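Defective in germ line development protein 3, isoform a (Caenorhabditis elegans, PDB 3N89) probably takes part in RNA binding during germline development, as a Bicaudal-C ortholog in which four KH domains form a globular platform. Local coordinates at residues N33-S38 against L258-M263; P79-V84 against T191-Y196; N184-H189 against G243-V248; L294-S299 against N314-R319. One frame throughout, in Å; residues are numbered along the deposited sequence.

Interaction 1 (N33-S38 against L258-M263); sequences NMEFES and LLPISM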
loop_
_atom_site.group_PDB
_atom_site.type_symbol
_atom_site.label_atom_id
_atom_site.label_comp_id
_atom_site.label_asym_id
_atom_site.label_seq_id
_atom_site.Cartn_x
_atom_site.Cartn_y
_atom_site.Cartn_z
ATOM N N ASN A 33 6.165 -4.569 5.930
ATOM C CA ASN A 33 5.261 -3.493 6.326
ATOM C C ASN A 33 4.737 -2.766 5.109
ATOM O O ASN A 33 5.505 -2.370 4.236
ATOM C CB ASN A 33 5.979 -2.487 7.224
ATOM C CG ASN A 33 6.605 -3.133 8.436
ATOM O OD1 ASN A 33 5.909 -3.723 9.268
ATOM N ND2 ASN A 33 7.925 -3.029 8.546
ATOM N N MET A 34 3.422 -2.591 5.054
ATOM C CA MET A 34 2.808 -1.904 3.932
ATOM C C MET A 34 1.663 -1.048 4.439
ATOM O O MET A 34 1.193 -1.224 5.559
ATOM C CB MET A 34 2.290 -2.915 2.904
ATOM C CG MET A 34 3.375 -3.689 2.169
ATOM S SD MET A 34 2.681 -5.112 1.280
ATOM C CE MET A 34 1.703 -4.259 0.010
ATOM N N GLU A 35 1.228 -0.107 3.606
ATOM C CA GLU A 35 0.132 0.776 3.959
ATOM C C GLU A 35 -1.140 0.347 3.233
ATOM O O GLU A 35 -1.133 0.142 2.015
ATOM C CB GLU A 35 0.492 2.218 3.602
ATOM C CG GLU A 35 1.050 3.033 4.766
ATOM C CD GLU A 35 2.336 2.467 5.347
ATOM O OE1 GLU A 35 2.804 3.005 6.374
ATOM O OE2 GLU A 35 2.888 1.494 4.788
ATOM N N PHE A 36 -2.221 0.202 3.996
ATOM C CA PHE A 36 -3.523 -0.201 3.467
ATOM C C PHE A 36 -4.587 0.767 4.010
ATOM O O PHE A 36 -4.577 1.110 5.192
ATOM C CB PHE A 36 -3.854 -1.638 3.909
ATOM C CG PHE A 36 -3.214 -2.714 3.061
ATOM C CD1 PHE A 36 -3.961 -3.394 2.098
ATOM C CD2 PHE A 36 -1.872 -3.053 3.224
ATOM C CE1 PHE A 36 -3.388 -4.394 1.309
ATOM C CE2 PHE A 36 -1.285 -4.058 2.435
ATOM C CZ PHE A 36 -2.049 -4.727 1.477
ATOM N N GLU A 37 -5.512 1.186 3.153
ATOM C CA GLU A 37 -6.566 2.123 3.532
ATOM C C GLU A 37 -7.592 1.546 4.509
ATOM O O GLU A 37 -8.372 0.659 4.154
ATOM C CB GLU A 37 -7.263 2.621 2.270
ATOM C CG GLU A 37 -6.274 3.036 1.205
ATOM C CD GLU A 37 -6.933 3.674 0.015
ATOM O OE1 GLU A 37 -7.498 4.780 0.168
ATOM O OE2 GLU A 37 -6.888 3.063 -1.073
ATOM N N SER A 38 -7.596 2.083 5.730
ATOM C CA SER A 38 -8.485 1.635 6.805
ATOM C C SER A 38 -9.963 1.484 6.463
ATOM O O SER A 38 -10.661 0.684 7.080
ATOM C CB SER A 38 -8.355 2.573 8.013
ATOM O OG SER A 38 -8.811 3.879 7.704
ATOM N N LEU A 258 3.764 4.916 -4.797
ATOM C CA LEU A 258 4.561 5.803 -3.948
ATOM C C LEU A 258 4.556 5.443 -2.467
ATOM O O LEU A 258 5.417 5.897 -1.712
ATOM C CB LEU A 258 4.096 7.256 -4.109
ATOM C CG LEU A 258 4.346 7.946 -5.455
ATOM C CD1 LEU A 258 3.895 9.405 -5.385
ATOM C CD2 LEU A 258 5.818 7.877 -5.795
ATOM N N LEU A 259 3.575 4.649 -2.053
ATOM C CA LEU A 259 3.455 4.222 -0.664
ATOM C C LEU A 259 4.753 3.585 -0.196
ATOM O O LEU A 259 5.327 2.759 -0.901
ATOM C CB LEU A 259 2.319 3.205 -0.520
ATOM C CG LEU A 259 0.898 3.753 -0.504
ATOM C CD1 LEU A 259 -0.075 2.603 -0.541
ATOM C CD2 LEU A 259 0.688 4.607 0.750
ATOM N N PRO A 260 5.232 3.956 1.001
ATOM C CA PRO A 260 6.473 3.391 1.532
ATOM C C PRO A 260 6.313 1.922 1.897
ATOM O O PRO A 260 5.205 1.457 2.155
ATOM C CB PRO A 260 6.754 4.268 2.753
ATOM C CG PRO A 260 5.384 4.592 3.243
ATOM C CD PRO A 260 4.655 4.929 1.950
ATOM N N ILE A 261 7.430 1.204 1.930
ATOM C CA ILE A 261 7.427 -0.217 2.246
ATOM C C ILE A 261 8.729 -0.521 2.980
ATOM O O ILE A 261 9.739 0.144 2.752
ATOM C CB ILE A 261 7.352 -1.053 0.934
ATOM C CG1 ILE A 261 6.888 -2.476 1.228
ATOM C CG2 ILE A 261 8.726 -1.093 0.248
ATOM C CD1 ILE A 261 6.475 -3.220 -0.025
ATOM N N SER A 262 8.715 -1.515 3.861
ATOM C CA SER A 262 9.925 -1.867 4.594
ATOM C C SER A 262 9.847 -3.289 5.098
ATOM O O SER A 262 8.758 -3.815 5.319
ATOM C CB SER A 262 10.133 -0.929 5.783
ATOM O OG SER A 262 9.186 -1.196 6.799
ATOM N N MET A 263 11.009 -3.905 5.287
ATOM C CA MET A 263 11.073 -5.278 5.765
ATOM C C MET A 263 12.070 -5.380 6.906
ATOM O O MET A 263 13.226 -4.987 6.757
ATOM C CB MET A 263 11.498 -6.187 4.622
ATOM C CG MET A 263 11.395 -7.652 4.928
ATOM S SD MET A 263 11.785 -8.580 3.453
ATOM C CE MET A 263 13.558 -8.429 3.434
#
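Asn33 turns its amide across to the hydroxyl of Ser262, the two side chains rising from the same face of an antiparallel strand pair. The amide N-H points at the hydroxyl oxygen, with Asn33 ND2 2.8 Å from Ser262 OG, an N-H...O angle of 163° and the oxygen almost in the amide plane. On Ser262 the hydroxyl stands between the backbone N and the carbonyl carbon (chi1 72°), close to the incoming amide. The backbones of the same two residues join as well, Asn33 N giving a bond of 2.8 Å to Ser262 O, while Ser262 N returns a weak one to Asn33 O. An alanine at Asn33 would probably leave Ser262 OG without its amide mate, though the strand bonds could persist.

Met34 and Ile261 run alongside one another in the same direction, with Met34 CG 3.8 Å from Ile261 CD1. Arg97 and Arg101 of helix 90-102 touch Met34, and helix 325-335 meets Ile261. Farther along, Leu259 brings both methyl branches to Glu35, its CD2 lying 3.7 Å from Glu35 CB; the carboxylate OE1 of Glu35 is instead hydrogen-bonded to Gln83. In this way strand 29-35 of the first KH domain is edge-joined to strand 260-268 of the fourth, the seam of a continuous antiparallel beta-sheet shared by two KH folds.

Interaction 2 (P79-V84 against T191-Y196); sequences PFAQQV and TLSTYY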
loop_
_atom_site.group_PDB
_atom_site.type_symbol
_atom_site.label_atom_id
_atom_site.label_comp_id
_atom_site.label_asym_id
_atom_site.label_seq_id
_atom_site.Cartn_x
_atom_site.Cartn_y
_atom_site.Cartn_z
ATOM N N PRO A 79 2.438 7.486 12.536
ATOM C CA PRO A 79 3.023 6.948 11.306
ATOM C C PRO A 79 2.540 5.533 10.975
ATOM O O PRO A 79 2.793 5.029 9.877
ATOM C CB PRO A 79 4.525 6.996 11.593
ATOM C CG PRO A 79 4.585 6.785 13.075
ATOM C CD PRO A 79 3.468 7.668 13.574
ATOM N N PHE A 80 1.844 4.903 11.921
ATOM C CA PHE A 80 1.347 3.539 11.720
ATOM C C PHE A 80 -0.180 3.455 11.637
ATOM O O PHE A 80 -0.752 2.369 11.713
ATOM C CB PHE A 80 1.828 2.626 12.852
ATOM C CG PHE A 80 3.317 2.640 13.058
ATOM C CD1 PHE A 80 4.193 2.264 12.035
ATOM C CD2 PHE A 80 3.846 3.000 14.286
ATOM C CE1 PHE A 80 5.576 2.252 12.248
ATOM C CE2 PHE A 80 5.220 2.993 14.508
ATOM C CZ PHE A 80 6.088 2.616 13.490
ATOM N N ALA A 81 -0.836 4.600 11.480
ATOM C CA ALA A 81 -2.293 4.652 11.392
ATOM C C ALA A 81 -2.879 3.592 10.460
ATOM O O ALA A 81 -3.912 2.995 10.757
ATOM C CB ALA A 81 -2.727 6.035 10.930
ATOM N N GLN A 82 -2.211 3.344 9.341
ATOM C CA GLN A 82 -2.715 2.377 8.369
ATOM C C GLN A 82 -1.683 1.358 7.921
ATOM O O GLN A 82 -1.726 0.894 6.784
ATOM C CB GLN A 82 -3.249 3.120 7.140
ATOM C CG GLN A 82 -4.355 4.097 7.467
ATOM C CD GLN A 82 -4.968 4.728 6.243
ATOM O OE1 GLN A 82 -4.297 5.437 5.499
ATOM N NE2 GLN A 82 -6.255 4.473 6.026
ATOM N N GLN A 83 -0.771 0.998 8.818
ATOM C CA GLN A 83 0.275 0.049 8.480
ATOM C C GLN A 83 -0.072 -1.374 8.862
ATOM O O GLN A 83 -0.412 -1.665 10.015
ATOM C CB GLN A 83 1.580 0.449 9.152
ATOM C CG GLN A 83 2.816 0.211 8.299
ATOM C CD GLN A 83 4.048 0.857 8.893
ATOM O OE1 GLN A 83 4.711 0.288 9.760
ATOM N NE2 GLN A 83 4.348 2.069 8.443
ATOM N N VAL A 84 0.009 -2.255 7.872
ATOM C CA VAL A 84 -0.266 -3.666 8.058
ATOM C C VAL A 84 1.038 -4.441 7.958
ATOM O O VAL A 84 1.856 -4.185 7.076
ATOM C CB VAL A 84 -1.245 -4.178 6.994
ATOM C CG1 VAL A 84 -0.955 -5.640 6.663
ATOM C CG2 VAL A 84 -2.668 -4.029 7.511
ATOM N N THR A 191 -7.180 7.354 1.009
ATOM C CA THR A 191 -6.851 7.751 2.369
ATOM C C THR A 191 -5.401 7.426 2.667
ATOM O O THR A 191 -5.027 6.260 2.826
ATOM C CB THR A 191 -7.704 7.012 3.408
ATOM O OG1 THR A 191 -7.648 5.604 3.140
ATOM C CG2 THR A 191 -9.134 7.500 3.378
ATOM N N LEU A 192 -4.588 8.466 2.753
ATOM C CA LEU A 192 -3.182 8.293 3.036
ATOM C C LEU A 192 -2.979 8.647 4.493
ATOM O O LEU A 192 -3.784 9.384 5.071
ATOM C CB LEU A 192 -2.350 9.242 2.168
ATOM C CG LEU A 192 -0.840 9.014 2.190
ATOM C CD1 LEU A 192 -0.530 7.725 1.438
ATOM C CD2 LEU A 192 -0.114 10.196 1.542
ATOM N N SER A 193 -1.928 8.110 5.101
ATOM C CA SER A 193 -1.630 8.455 6.485
ATOM C C SER A 193 -0.935 9.809 6.420
ATOM O O SER A 193 0.130 9.937 5.816
ATOM C CB SER A 193 -0.699 7.422 7.113
ATOM O OG SER A 193 -1.432 6.286 7.540
ATOM N N THR A 194 -1.538 10.825 7.029
ATOM C CA THR A 194 -0.960 12.166 7.004
ATOM C C THR A 194 0.562 12.161 7.115
ATOM O O THR A 194 1.253 12.847 6.360
ATOM C CB THR A 194 -1.541 13.028 8.120
ATOM O OG1 THR A 194 -1.446 12.319 9.356
ATOM C CG2 THR A 194 -3.002 13.337 7.837
ATOM N N TYR A 195 1.080 11.371 8.046
ATOM C CA TYR A 195 2.519 11.276 8.261
ATOM C C TYR A 195 3.328 11.292 6.976
ATOM O O TYR A 195 4.328 12.004 6.868
ATOM C CB TYR A 195 2.865 9.988 9.014
ATOM C CG TYR A 195 4.298 9.928 9.494
ATOM C CD1 TYR A 195 4.617 10.257 10.810
ATOM C CD2 TYR A 195 5.339 9.545 8.633
ATOM C CE1 TYR A 195 5.927 10.208 11.270
ATOM C CE2 TYR A 195 6.665 9.493 9.083
ATOM C CZ TYR A 195 6.943 9.828 10.410
ATOM O OH TYR A 195 8.227 9.781 10.900
ATOM N N TYR A 196 2.887 10.503 6.003
ATOM C CA TYR A 196 3.603 10.367 4.739
ATOM C C TYR A 196 3.309 11.403 3.668
ATOM O O TYR A 196 3.873 11.348 2.573
ATOM C CB TYR A 196 3.367 8.965 4.184
ATOM C CG TYR A 196 3.728 7.868 5.157
ATOM C CD1 TYR A 196 2.742 7.061 5.720
ATOM C CD2 TYR A 196 5.054 7.634 5.513
ATOM C CE1 TYR A 196 3.065 6.044 6.618
ATOM C CE2 TYR A 196 5.391 6.620 6.409
ATOM C CZ TYR A 196 4.387 5.828 6.955
ATOM O OH TYR A 196 4.707 4.812 7.824
#
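Pro79 lays its CB over one face of the Tyr195 ring, a CH-pi contact with the carbon 3.5 Å from the ring centroid and 17° off the normal. The nearest ring atom is Tyr195 CD1, at 3.4 Å from Pro79 CB, and the other pyrrolidine side-chain carbons sit farther off. Within its own segment Tyr195 also places CD2 above a face of the Tyr196 ring.

Among the polar contacts, the Tyr196 hydroxyl donates a weak hydrogen bond to the backbone, with OH 2.8 Å from Pro79 O. The Gln83 side chain crosses that of Tyr196 at about a right angle, its amide plane 31° from the ring plane, and NE2 comes to the ring edge near the ring plane; its bond goes instead to Glu35 OE1.

Van der Waals contact fills the middle. Ser193 OG rests 3.6 Å from Ala81 CB, and the aliphatic part of Gln82, with CG anti to its carbonyl carbon (chi1 -59°), runs past the same hydroxyl, its CG 3.7 Å from Ser193 OG. Thr191 crosses Gln82 at about a right angle and has its own hydroxyl bonded to Gln39.

A turn of the first KH domain thus meets strand 186-193 of the third through uncharged groups, and the join probably relies more on the fit of proline against tyrosine and on hydroxyl and amide groups than on charge, with Glu35 holding the Gln83 amide from outside.

Interaction 3 (N184-H189 against G243-V248); sequences NNFTLH and GNIDNV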
loop_
_atom_site.group_PDB
_atom_site.type_symbol
_atom_site.label_atom_id
_atom_site.label_comp_id
_atom_site.label_asym_id
_atom_site.label_seq_id
_atom_site.Cartn_x
_atom_site.Cartn_y
_atom_site.Cartn_z
ATOM N N ASN A 184 -15.853 13.366 -16.445
ATOM C CA ASN A 184 -15.297 13.470 -15.101
ATOM C C ASN A 184 -16.404 13.016 -14.163
ATOM O O ASN A 184 -16.656 13.622 -13.121
ATOM C CB ASN A 184 -14.902 14.915 -14.793
ATOM C CG ASN A 184 -13.582 15.311 -15.436
ATOM O OD1 ASN A 184 -13.309 14.972 -16.586
ATOM N ND2 ASN A 184 -12.763 16.049 -14.694
ATOM N N ASN A 185 -17.054 11.929 -14.563
ATOM C CA ASN A 185 -18.175 11.345 -13.839
ATOM C C ASN A 185 -17.737 10.351 -12.767
ATOM O O ASN A 185 -18.570 9.649 -12.195
ATOM C CB ASN A 185 -19.096 10.651 -14.849
ATOM C CG ASN A 185 -20.554 10.671 -14.434
ATOM O OD1 ASN A 185 -21.200 9.625 -14.345
ATOM N ND2 ASN A 185 -21.087 11.863 -14.197
ATOM N N PHE A 186 -16.436 10.287 -12.492
ATOM C CA PHE A 186 -15.921 9.357 -11.481
ATOM C C PHE A 186 -14.985 10.002 -10.467
ATOM O O PHE A 186 -14.143 10.829 -10.814
ATOM C CB PHE A 186 -15.206 8.193 -12.162
ATOM C CG PHE A 186 -16.137 7.224 -12.826
ATOM C CD1 PHE A 186 -16.739 6.209 -12.094
ATOM C CD2 PHE A 186 -16.434 7.341 -14.180
ATOM C CE1 PHE A 186 -17.623 5.323 -12.702
ATOM C CE2 PHE A 186 -17.313 6.464 -14.795
ATOM C CZ PHE A 186 -17.912 5.451 -14.053
ATOM N N THR A 187 -15.131 9.599 -9.211
ATOM C CA THR A 187 -14.312 10.138 -8.132
ATOM C C THR A 187 -13.847 9.033 -7.191
ATOM O O THR A 187 -14.642 8.179 -6.800
ATOM C CB THR A 187 -15.106 11.153 -7.298
ATOM O OG1 THR A 187 -15.679 12.142 -8.161
ATOM C CG2 THR A 187 -14.201 11.825 -6.281
ATOM N N LEU A 188 -12.563 9.052 -6.839
ATOM C CA LEU A 188 -12.004 8.074 -5.914
ATOM C C LEU A 188 -11.369 8.801 -4.742
ATOM O O LEU A 188 -10.662 9.795 -4.922
ATOM C CB LEU A 188 -10.942 7.197 -6.584
ATOM C CG LEU A 188 -10.293 6.198 -5.606
ATOM C CD1 LEU A 188 -10.397 4.782 -6.166
ATOM C CD2 LEU A 188 -8.848 6.581 -5.339
ATOM N N HIS A 189 -11.614 8.286 -3.542
ATOM C CA HIS A 189 -11.078 8.881 -2.331
ATOM C C HIS A 189 -9.972 8.029 -1.716
ATOM O O HIS A 189 -10.237 7.016 -1.065
ATOM C CB HIS A 189 -12.212 9.083 -1.332
ATOM C CG HIS A 189 -13.208 10.111 -1.763
ATOM N ND1 HIS A 189 -14.562 9.863 -1.819
ATOM C CD2 HIS A 189 -13.046 11.404 -2.135
ATOM C CE1 HIS A 189 -15.192 10.959 -2.203
ATOM N NE2 HIS A 189 -14.294 11.908 -2.401
ATOM N N GLY A 243 -12.090 11.933 -12.826
ATOM C CA GLY A 243 -11.848 11.623 -14.225
ATOM C C GLY A 243 -12.599 10.381 -14.676
ATOM O O GLY A 243 -13.360 9.802 -13.901
ATOM N N ASN A 244 -12.410 9.969 -15.924
ATOM C CA ASN A 244 -13.081 8.771 -16.415
ATOM C C ASN A 244 -12.650 7.593 -15.561
ATOM O O ASN A 244 -11.631 7.655 -14.874
ATOM C CB ASN A 244 -12.721 8.487 -17.875
ATOM C CG ASN A 244 -13.105 9.619 -18.799
ATOM O OD1 ASN A 244 -13.919 10.479 -18.446
ATOM N ND2 ASN A 244 -12.528 9.621 -19.999
ATOM N N ILE A 245 -13.414 6.512 -15.624
ATOM C CA ILE A 245 -13.109 5.331 -14.836
ATOM C C ILE A 245 -11.711 4.758 -15.075
ATOM O O ILE A 245 -10.998 4.479 -14.120
ATOM C CB ILE A 245 -14.178 4.225 -15.061
ATOM C CG1 ILE A 245 -13.828 2.985 -14.239
ATOM C CG2 ILE A 245 -14.284 3.893 -16.541
ATOM C CD1 ILE A 245 -13.702 3.261 -12.762
ATOM N N ASP A 246 -11.311 4.584 -16.330
ATOM C CA ASP A 246 -9.988 4.024 -16.627
ATOM C C ASP A 246 -8.819 4.854 -16.096
ATOM O O ASP A 246 -7.860 4.304 -15.543
ATOM C CB ASP A 246 -9.817 3.830 -18.135
ATOM C CG ASP A 246 -10.693 2.727 -18.682
ATOM O OD1 ASP A 246 -10.469 1.552 -18.321
ATOM O OD2 ASP A 246 -11.610 3.032 -19.476
ATOM N N ASN A 247 -8.891 6.169 -16.268
ATOM C CA ASN A 247 -7.823 7.051 -15.806
ATOM C C ASN A 247 -7.703 7.066 -14.279
ATOM O O ASN A 247 -6.602 7.008 -13.735
ATOM C CB ASN A 247 -8.065 8.472 -16.311
ATOM C CG ASN A 247 -8.194 8.541 -17.820
ATOM O OD1 ASN A 247 -8.843 7.691 -18.436
ATOM N ND2 ASN A 247 -7.591 9.563 -18.423
ATOM N N VAL A 248 -8.837 7.141 -13.591
ATOM C CA VAL A 248 -8.826 7.177 -12.134
ATOM C C VAL A 248 -8.118 5.962 -11.536
ATOM O O VAL A 248 -7.224 6.105 -10.697
ATOM C CB VAL A 248 -10.253 7.244 -11.556
ATOM C CG1 VAL A 248 -10.183 7.426 -10.050
ATOM C CG2 VAL A 248 -11.015 8.386 -12.181
#
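Phe186 presents one face of its ring to Ile245, whose CB stands over the ring centre, 3.9 Å from the centroid and 12° off the normal. This CH-pi contact belongs to the closely packed part. The two side chains are set at a slant to each other, and the rim atom CD2 of Phe186 also reaches the first turn of the helix, 3.4 Å from Ile245 N. Two residues along the strand, Leu188 points the same way, its CB meeting Val248 CG1 at 3.6 Å. Buried Gly243 closes in from the end of the helix: its N bonds Phe186 O at 3.1 Å, the donor tilted a little from the carbonyl plane, and its own carbonyl oxygen lies against Phe186 CB. Gly243 has phi 146°, where a side chain would jam against the preceding carbonyl, a backbone shape that calls for glycine where strand 236-242 leads into the helix. Val108 and Met110 of strand 105-111, with Ala168 and Asn172 of helix 161-175, enclose Phe186 further.

Before the strand begins, the contact becomes sparse. Asn184 is exposed to solvent and only brushes the glycine, Asn184 CA to Gly243 CA at 4.0 Å. Asn244, only partly buried, occupies the N-cap position of the helix, but its side chain makes no capping bond.

Helix 245-257 laid over the strand 186-193 through branched and aromatic side chains is the C-terminal helix packed on the beta-sheet of a type I KH fold, here the third KH domain.

Interaction 4 (L294-S299 against N314-R319); sequences LKMTPS and NCASLR
Leu294 to Ser299 and Asn314 to Arg319 run antiparallel, their axes 4.4 Å apart at closest, with hydrogen-bonded pairs at Lys295-Ser317 and Thr297-Cys315. The straightest bond is Lys295 N to Ser317 O, 2.8 Å at 169°; Ser317 N makes only a weak return to Lys295 O.

On the face bearing Leu294, Met296 and Ala316, apolar groups meet. Leu294 and Leu318 extend in much the same direction, with Leu294 CD1 3.5 Å from Leu318 CD1. The Met296 chain is bent, and its CE settles 3.4 Å from Ala316 CB and beside Asn314 CB. Phe265 and Ile267 of strand 260-268 continue this surface.

The other face is polar. A water links the strands, donating to Cys315 O at 2.6 Å and lying 2.9 Å from Thr297 OG1. Arg319 bends at chi2 (92°), and its NE bonds Ser317 OG at 3.0 Å, the hydroxyl tilted 32° from the guanidinium plane, while NH1 is hydrogen-bonded to Met369 O. Lys295 crosses it at a slant, its NZ 4.4 Å from Arg319 NH2, a meeting of like charges that may be unfavourable. An alanine at Arg319 would probably leave Ser317 OG and Met369 O without these donors.

This is a two-stranded beta-hairpin, 293-301 with 311-321, whose strand 311-321 pairs with strand 260-268 as in the antiparallel sheet of a KH domain, here the fourth.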
loop_
_atom_site.group_PDB
_atom_site.type_symbol
_atom_site.label_atom_id
_atom_site.label_comp_id
_atom_site.label_asym_id
_atom_site.label_seq_id
_atom_site.Cartn_x
_atom_site.Cartn_y
_atom_site.Cartn_z
ATOM N N LEU A 294 19.250 0.519 4.000
ATOM C CA LEU A 294 19.510 -0.530 4.976
ATOM C C LEU A 294 19.892 0.114 6.312
ATOM O O LEU A 294 20.869 0.853 6.401
ATOM C CB LEU A 294 20.648 -1.429 4.487
ATOM C CG LEU A 294 21.147 -2.548 5.409
ATOM C CD1 LEU A 294 20.014 -3.537 5.725
ATOM C CD2 LEU A 294 22.311 -3.257 4.727
ATOM N N LYS A 295 19.098 -0.151 7.341
ATOM C CA LYS A 295 19.359 0.385 8.670
ATOM C C LYS A 295 19.659 -0.763 9.623
ATOM O O LYS A 295 18.886 -1.712 9.722
ATOM C CB LYS A 295 18.148 1.163 9.185
ATOM C CG LYS A 295 18.285 1.606 10.636
ATOM C CD LYS A 295 17.139 2.503 11.066
ATOM C CE LYS A 295 17.356 3.000 12.484
ATOM N NZ LYS A 295 16.446 4.138 12.830
ATOM N N MET A 296 20.786 -0.675 10.321
ATOM C CA MET A 296 21.169 -1.714 11.262
ATOM C C MET A 296 21.346 -1.130 12.645
ATOM O O MET A 296 22.145 -0.218 12.842
ATOM C CB MET A 296 22.465 -2.392 10.817
ATOM C CG MET A 296 22.385 -2.954 9.415
ATOM S SD MET A 296 23.306 -4.481 9.175
ATOM C CE MET A 296 22.020 -5.678 9.482
ATOM N N THR A 297 20.580 -1.655 13.598
ATOM C CA THR A 297 20.647 -1.194 14.975
ATOM C C THR A 297 21.259 -2.290 15.830
ATOM O O THR A 297 20.617 -3.301 16.119
ATOM C CB THR A 297 19.255 -0.857 15.506
ATOM O OG1 THR A 297 18.721 0.248 14.767
ATOM C CG2 THR A 297 19.323 -0.488 16.979
ATOM N N PRO A 298 22.517 -2.104 16.252
ATOM C CA PRO A 298 23.164 -3.128 17.075
ATOM C C PRO A 298 22.404 -3.373 18.371
ATOM O O PRO A 298 22.005 -2.431 19.052
ATOM C CB PRO A 298 24.550 -2.539 17.321
ATOM C CG PRO A 298 24.258 -1.060 17.405
ATOM C CD PRO A 298 23.325 -0.868 16.221
ATOM N N SER A 299 22.193 -4.642 18.696
ATOM C CA SER A 299 21.498 -5.023 19.921
ATOM C C SER A 299 22.196 -6.258 20.460
ATOM O O SER A 299 22.926 -6.934 19.729
ATOM C CB SER A 299 20.021 -5.326 19.645
ATOM O OG SER A 299 19.863 -6.418 18.757
ATOM N N ASN A 314 22.455 -7.961 15.039
ATOM C CA ASN A 314 22.033 -6.705 14.415
ATOM C C ASN A 314 20.547 -6.719 14.056
ATOM O O ASN A 314 20.020 -7.742 13.619
ATOM C CB ASN A 314 22.818 -6.459 13.125
ATOM C CG ASN A 314 24.281 -6.168 13.367
ATOM O OD1 ASN A 314 24.644 -5.101 13.869
ATOM N ND2 ASN A 314 25.138 -7.119 13.002
ATOM N N CYS A 315 19.879 -5.581 14.240
ATOM C CA CYS A 315 18.466 -5.443 13.883
ATOM C C CYS A 315 18.453 -4.697 12.555
ATOM O O CYS A 315 18.730 -3.502 12.503
ATOM C CB CYS A 315 17.702 -4.622 14.922
ATOM S SG CYS A 315 17.631 -5.351 16.564
ATOM N N ALA A 316 18.154 -5.409 11.478
ATOM C CA ALA A 316 18.132 -4.799 10.163
ATOM C C ALA A 316 16.734 -4.349 9.764
ATOM O O ALA A 316 15.734 -4.841 10.279
ATOM C CB ALA A 316 18.678 -5.777 9.127
ATOM N N SER A 317 16.687 -3.402 8.835
ATOM C CA SER A 317 15.444 -2.862 8.312
ATOM C C SER A 317 15.759 -2.289 6.933
ATOM O O SER A 317 16.703 -1.513 6.777
ATOM C CB SER A 317 14.912 -1.759 9.232
ATOM O OG SER A 317 13.832 -1.058 8.637
ATOM N N LEU A 318 14.986 -2.692 5.933
ATOM C CA LEU A 318 15.183 -2.207 4.572
ATOM C C LEU A 318 13.967 -1.389 4.179
ATOM O O LEU A 318 12.836 -1.842 4.353
ATOM C CB LEU A 318 15.357 -3.378 3.596
ATOM C CG LEU A 318 16.674 -4.156 3.684
ATOM C CD1 LEU A 318 16.798 -4.775 5.052
ATOM C CD2 LEU A 318 16.723 -5.255 2.632
ATOM N N ARG A 319 14.192 -0.176 3.682
ATOM C CA ARG A 319 13.082 0.670 3.269
ATOM C C ARG A 319 13.191 1.057 1.798
ATOM O O ARG A 319 14.221 0.833 1.154
ATOM C CB ARG A 319 13.008 1.946 4.118
ATOM C CG ARG A 319 12.940 1.744 5.628
ATOM C CD ARG A 319 14.327 1.765 6.243
ATOM N NE ARG A 319 14.268 1.732 7.699
ATOM C CZ ARG A 319 13.748 2.702 8.445
ATOM N NH1 ARG A 319 13.244 3.785 7.871
ATOM N NH2 ARG A 319 13.727 2.586 9.765
HETATM O O HOH W 1 17.637 -1.198 12.519
#

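Overall arrangement
Interactions 1 and 4 lie in one seven-stranded antiparallel sheet and interaction 3 involves a six-stranded one; interaction 2 reaches both, through strand 83-87 of the first and strand 186-193 of the second. Interactions 1 and 2 have centres about 8 Å apart and touch, Glu37 OE1 to Thr191 N at 2.7 Å being a probable hydrogen bond and Leu259 CD2 packing 3.4 Å from Leu192 CD1. Interaction 4, about 18 Å from interaction 1 between centres, is tied to it by Met263 N to Leu318 O at 2.9 Å. The centres of interactions 3 and 4 are about 41 Å apart. These touches and shared strands are consistent with a single platform of joined KH domains.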